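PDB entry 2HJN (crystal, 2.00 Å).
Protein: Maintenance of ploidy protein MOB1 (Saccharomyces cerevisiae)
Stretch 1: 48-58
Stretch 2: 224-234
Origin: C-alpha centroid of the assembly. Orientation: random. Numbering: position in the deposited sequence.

Stretch 1, residues 48-58: DIKQIVEMTLG
Stretch 2, residues 224-234: GPLLELVMELR

Contact between residues 48-58 and 224-234 of yeast MOB1, two segments of one chain whose touching residues lie at least 173 positions apart in sequence. Backbone: the first stretch is helical from Ile49 onward, with phi/psi near -60/-44; in the second, a 3-10 segment at Pro225 (-76/-16) and Leu226 (-89/7) leads into a helix beginning at Leu227, with Leu226 at the N-cap position. Gly224, before the proline, has a positive phi (45/-115). The helices run in the same general direction, their axes 26° apart (signed crossing angle -26°) and 9.8 Å apart at closest approach. In register, CA of Ile49 lies 6.6 Å from CA of Pro225, CA of Val53 5.9 Å from CA of Leu229, and CA of Leu57 8.3 Å from CA of Glu232, so the backbones are nearest in the middle and wider apart at the C-terminal end.

Backbone hydrogen bonds: each helix is held by its own i to i+4 bonds, among them Val53 N to Ile49 O (2.9 Å), Leu57 N to Val53 O (3.1 Å), Val230 N to Leu226 O (2.9 Å) and Leu233 N to Leu229 O (2.7 Å). No hydrogen bond crosses between the stretches; the contact rests on packing and buries 470 Å², both sides summed.

Apolar packing: residues 49, 53, 56 and 57 follow the three- and four-residue spacing that keeps one helical face against the partner. Val53 (chi1 t), pointing toward the second stretch, is central: its CG2 lies 3.7 Å from Leu229 CD2. Leu229 starts sideways, but its chi1 of -146° and chi2 of -70° bring its end nearer, and the same CD2 also meets Thr56 CG2 at 3.6 Å. At the N-terminal end Ile49 (t, p) points toward the partner and places CD1 4.1 Å from Pro225 CB and 4.3 Å from Leu226 CD2; Leu226 (m, t) leaves its backbone pointing away, yet its end returns to make this contact. At the other end Leu57 (m, t) and Leu233 (chi1 -74°, chi2 -140°) both set out sideways and converge at their tips, CD2 to CD2, at 4.3 Å.

Contacts with acidic side chains: two glutamates border the apolar strip, and in each case the closest atom to it is a carbon. Glu228, extended (t, t), brings CD to 4.0 Å from Val53 CG1. Glu232, folded (m, m), offers CB to Leu57 CD2, also at 4.0 Å.

Side-chain hydrogen bonds within the first stretch: Asp48 N donates to Gln51 OE1 at 3.1 Å; the Gln51 side chain (chi1 -83°, chi2 134°, chi3 49°) turns back to the amide of the residue just before Ile49. Thr56 (chi1 m) points toward the partner and gives a weak bond from OG1 to Ile52 O at 3.3 Å; its OG1, like its CG2, lies close to Leu229 CD2, at 4.0 Å.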

# COMPACT_ATOMS: atom_id res chain seq x y z
N ASP A 48 -19.43 -5.50 16.31
CA ASP A 48 -20.01 -6.71 15.75
C ASP A 48 -20.19 -6.60 14.24
O ASP A 48 -20.06 -5.52 13.63
CB ASP A 48 -21.36 -7.02 16.43
N ILE A 49 -20.50 -7.73 13.63
CA ILE A 49 -20.50 -7.79 12.17
C ILE A 49 -21.43 -6.72 11.51
O ILE A 49 -21.01 -6.03 10.59
CB ILE A 49 -20.66 -9.28 11.66
CG1 ILE A 49 -20.19 -9.42 10.22
CG2 ILE A 49 -22.06 -9.80 11.93
CD1 ILE A 49 -18.75 -8.92 10.03
N LYS A 50 -22.66 -6.52 12.03
CA LYS A 50 -23.55 -5.48 11.47
C LYS A 50 -22.89 -4.09 11.41
O LYS A 50 -23.03 -3.41 10.42
CB LYS A 50 -24.92 -5.41 12.21
N GLN A 51 -22.22 -3.70 12.49
CA GLN A 51 -21.42 -2.47 12.56
C GLN A 51 -20.31 -2.49 11.50
O GLN A 51 -20.14 -1.52 10.75
CB GLN A 51 -20.80 -2.28 13.95
CG GLN A 51 -21.71 -1.63 15.04
CD GLN A 51 -21.65 -2.37 16.38
OE1 GLN A 51 -20.57 -2.67 16.91
NE2 GLN A 51 -22.81 -2.67 16.94
N ILE A 52 -19.56 -3.58 11.44
CA ILE A 52 -18.50 -3.65 10.45
C ILE A 52 -19.00 -3.43 9.01
O ILE A 52 -18.43 -2.60 8.28
CB ILE A 52 -17.63 -4.91 10.62
CG1 ILE A 52 -16.78 -4.75 11.90
CG2 ILE A 52 -16.80 -5.15 9.32
CD1 ILE A 52 -16.50 -6.04 12.65
N VAL A 53 -20.07 -4.13 8.61
CA VAL A 53 -20.60 -3.98 7.23
C VAL A 53 -21.14 -2.55 6.89
O VAL A 53 -21.02 -2.08 5.75
CB VAL A 53 -21.64 -5.08 6.89
CG1 VAL A 53 -22.30 -4.83 5.52
CG2 VAL A 53 -20.98 -6.49 6.92
N GLU A 54 -21.74 -1.87 7.86
CA GLU A 54 -22.25 -0.52 7.64
C GLU A 54 -21.14 0.52 7.48
O GLU A 54 -21.25 1.42 6.67
CB GLU A 54 -23.15 -0.13 8.77
N MSE A 55 -20.10 0.42 8.30
CA MSE A 55 -18.86 1.19 8.12
C MSE A 55 -18.22 1.00 6.75
O MSE A 55 -17.72 1.97 6.17
CB MSE A 55 -17.85 0.76 9.19
CG MSE A 55 -16.48 1.43 9.12
SE MSE A 55 -15.35 0.59 10.50
CE MSE A 55 -15.67 -1.26 10.11
N THR A 56 -18.21 -0.25 6.26
CA THR A 56 -17.70 -0.58 4.92
C THR A 56 -18.47 0.08 3.76
O THR A 56 -17.87 0.60 2.82
CB THR A 56 -17.65 -2.10 4.68
OG1 THR A 56 -16.64 -2.67 5.52
CG2 THR A 56 -17.30 -2.39 3.22
N LEU A 57 -19.78 0.02 3.82
CA LEU A 57 -20.59 0.62 2.76
C LEU A 57 -20.50 2.16 2.85
O LEU A 57 -20.36 2.83 1.84
CB LEU A 57 -22.06 0.16 2.88
CG LEU A 57 -22.38 -1.34 2.68
CD1 LEU A 57 -23.85 -1.68 3.00
CD2 LEU A 57 -22.03 -1.70 1.25
N GLY A 58 -20.54 2.71 4.07
CA GLY A 58 -20.48 4.17 4.24
C GLY A 58 -19.16 4.79 3.83
O GLY A 58 -19.08 6.02 3.58
N GLY A 224 -17.55 -17.01 6.31
CA GLY A 224 -17.69 -16.80 7.77
C GLY A 224 -18.43 -15.54 8.16
O GLY A 224 -19.60 -15.37 7.81
N PRO A 225 -17.73 -14.59 8.82
CA PRO A 225 -18.38 -13.36 9.26
C PRO A 225 -18.63 -12.35 8.13
O PRO A 225 -19.43 -11.42 8.33
CB PRO A 225 -17.37 -12.78 10.27
CG PRO A 225 -16.04 -13.21 9.70
CD PRO A 225 -16.30 -14.62 9.20
N LEU A 226 -17.98 -12.51 6.97
CA LEU A 226 -18.15 -11.54 5.90
C LEU A 226 -19.33 -11.86 4.91
O LEU A 226 -19.49 -11.19 3.91
CB LEU A 226 -16.82 -11.24 5.16
CG LEU A 226 -15.63 -10.57 5.89
CD1 LEU A 226 -14.52 -10.22 4.90
CD2 LEU A 226 -16.06 -9.32 6.68
N LEU A 227 -20.14 -12.87 5.22
CA LEU A 227 -21.26 -13.24 4.32
C LEU A 227 -22.12 -12.08 3.83
O LEU A 227 -22.37 -12.01 2.65
CB LEU A 227 -22.16 -14.34 4.90
CG LEU A 227 -23.21 -14.77 3.85
CD1 LEU A 227 -22.51 -15.47 2.67
CD2 LEU A 227 -24.31 -15.62 4.44
N GLU A 228 -22.54 -11.16 4.72
CA GLU A 228 -23.34 -9.98 4.34
C GLU A 228 -22.56 -9.03 3.47
O GLU A 228 -23.09 -8.43 2.51
CB GLU A 228 -23.85 -9.19 5.58
CG GLU A 228 -24.74 -7.96 5.22
CD GLU A 228 -25.33 -7.23 6.43
OE1 GLU A 228 -25.01 -7.61 7.57
OE2 GLU A 228 -26.12 -6.27 6.25
N LEU A 229 -21.29 -8.86 3.80
CA LEU A 229 -20.39 -8.04 2.98
C LEU A 229 -20.36 -8.56 1.54
O LEU A 229 -20.52 -7.79 0.56
CB LEU A 229 -18.98 -8.05 3.63
CG LEU A 229 -18.07 -6.84 3.58
CD1 LEU A 229 -17.64 -6.69 2.20
CD2 LEU A 229 -18.83 -5.60 3.98
N VAL A 230 -20.14 -9.87 1.41
CA VAL A 230 -20.10 -10.51 0.09
C VAL A 230 -21.45 -10.28 -0.61
O VAL A 230 -21.49 -9.97 -1.81
CB VAL A 230 -19.82 -12.03 0.17
CG1 VAL A 230 -19.78 -12.64 -1.24
CG2 VAL A 230 -18.52 -12.33 0.92
N MSE A 231 -22.55 -10.46 0.13
CA MSE A 231 -23.92 -10.18 -0.40
C MSE A 231 -24.07 -8.74 -0.93
O MSE A 231 -24.72 -8.52 -1.94
CB MSE A 231 -25.01 -10.43 0.68
CG MSE A 231 -25.23 -11.86 1.13
SE MSE A 231 -26.04 -12.96 -0.27
CE MSE A 231 -24.43 -13.83 -1.06
N GLU A 232 -23.45 -7.76 -0.27
CA GLU A 232 -23.54 -6.35 -0.71
C GLU A 232 -22.53 -5.95 -1.80
O GLU A 232 -22.89 -5.31 -2.81
CB GLU A 232 -23.41 -5.39 0.47
CG GLU A 232 -24.58 -5.39 1.50
CD GLU A 232 -25.88 -4.78 0.95
OE1 GLU A 232 -25.83 -3.88 0.06
OE2 GLU A 232 -26.95 -5.21 1.43
N LEU A 233 -21.26 -6.33 -1.59
CA LEU A 233 -20.14 -5.96 -2.47
C LEU A 233 -20.18 -6.66 -3.80
O LEU A 233 -19.98 -6.01 -4.84
CB LEU A 233 -18.75 -6.24 -1.84
CG LEU A 233 -18.15 -5.39 -0.73
CD1 LEU A 233 -16.64 -5.21 -1.00
CD2 LEU A 233 -18.84 -4.05 -0.54
N ARG A 234 -20.36 -7.98 -3.78
CA ARG A 234 -20.35 -8.77 -5.02
C ARG A 234 -21.07 -8.02 -6.15
O ARG A 234 -20.45 -7.73 -7.20
CB ARG A 234 -20.96 -10.16 -4.80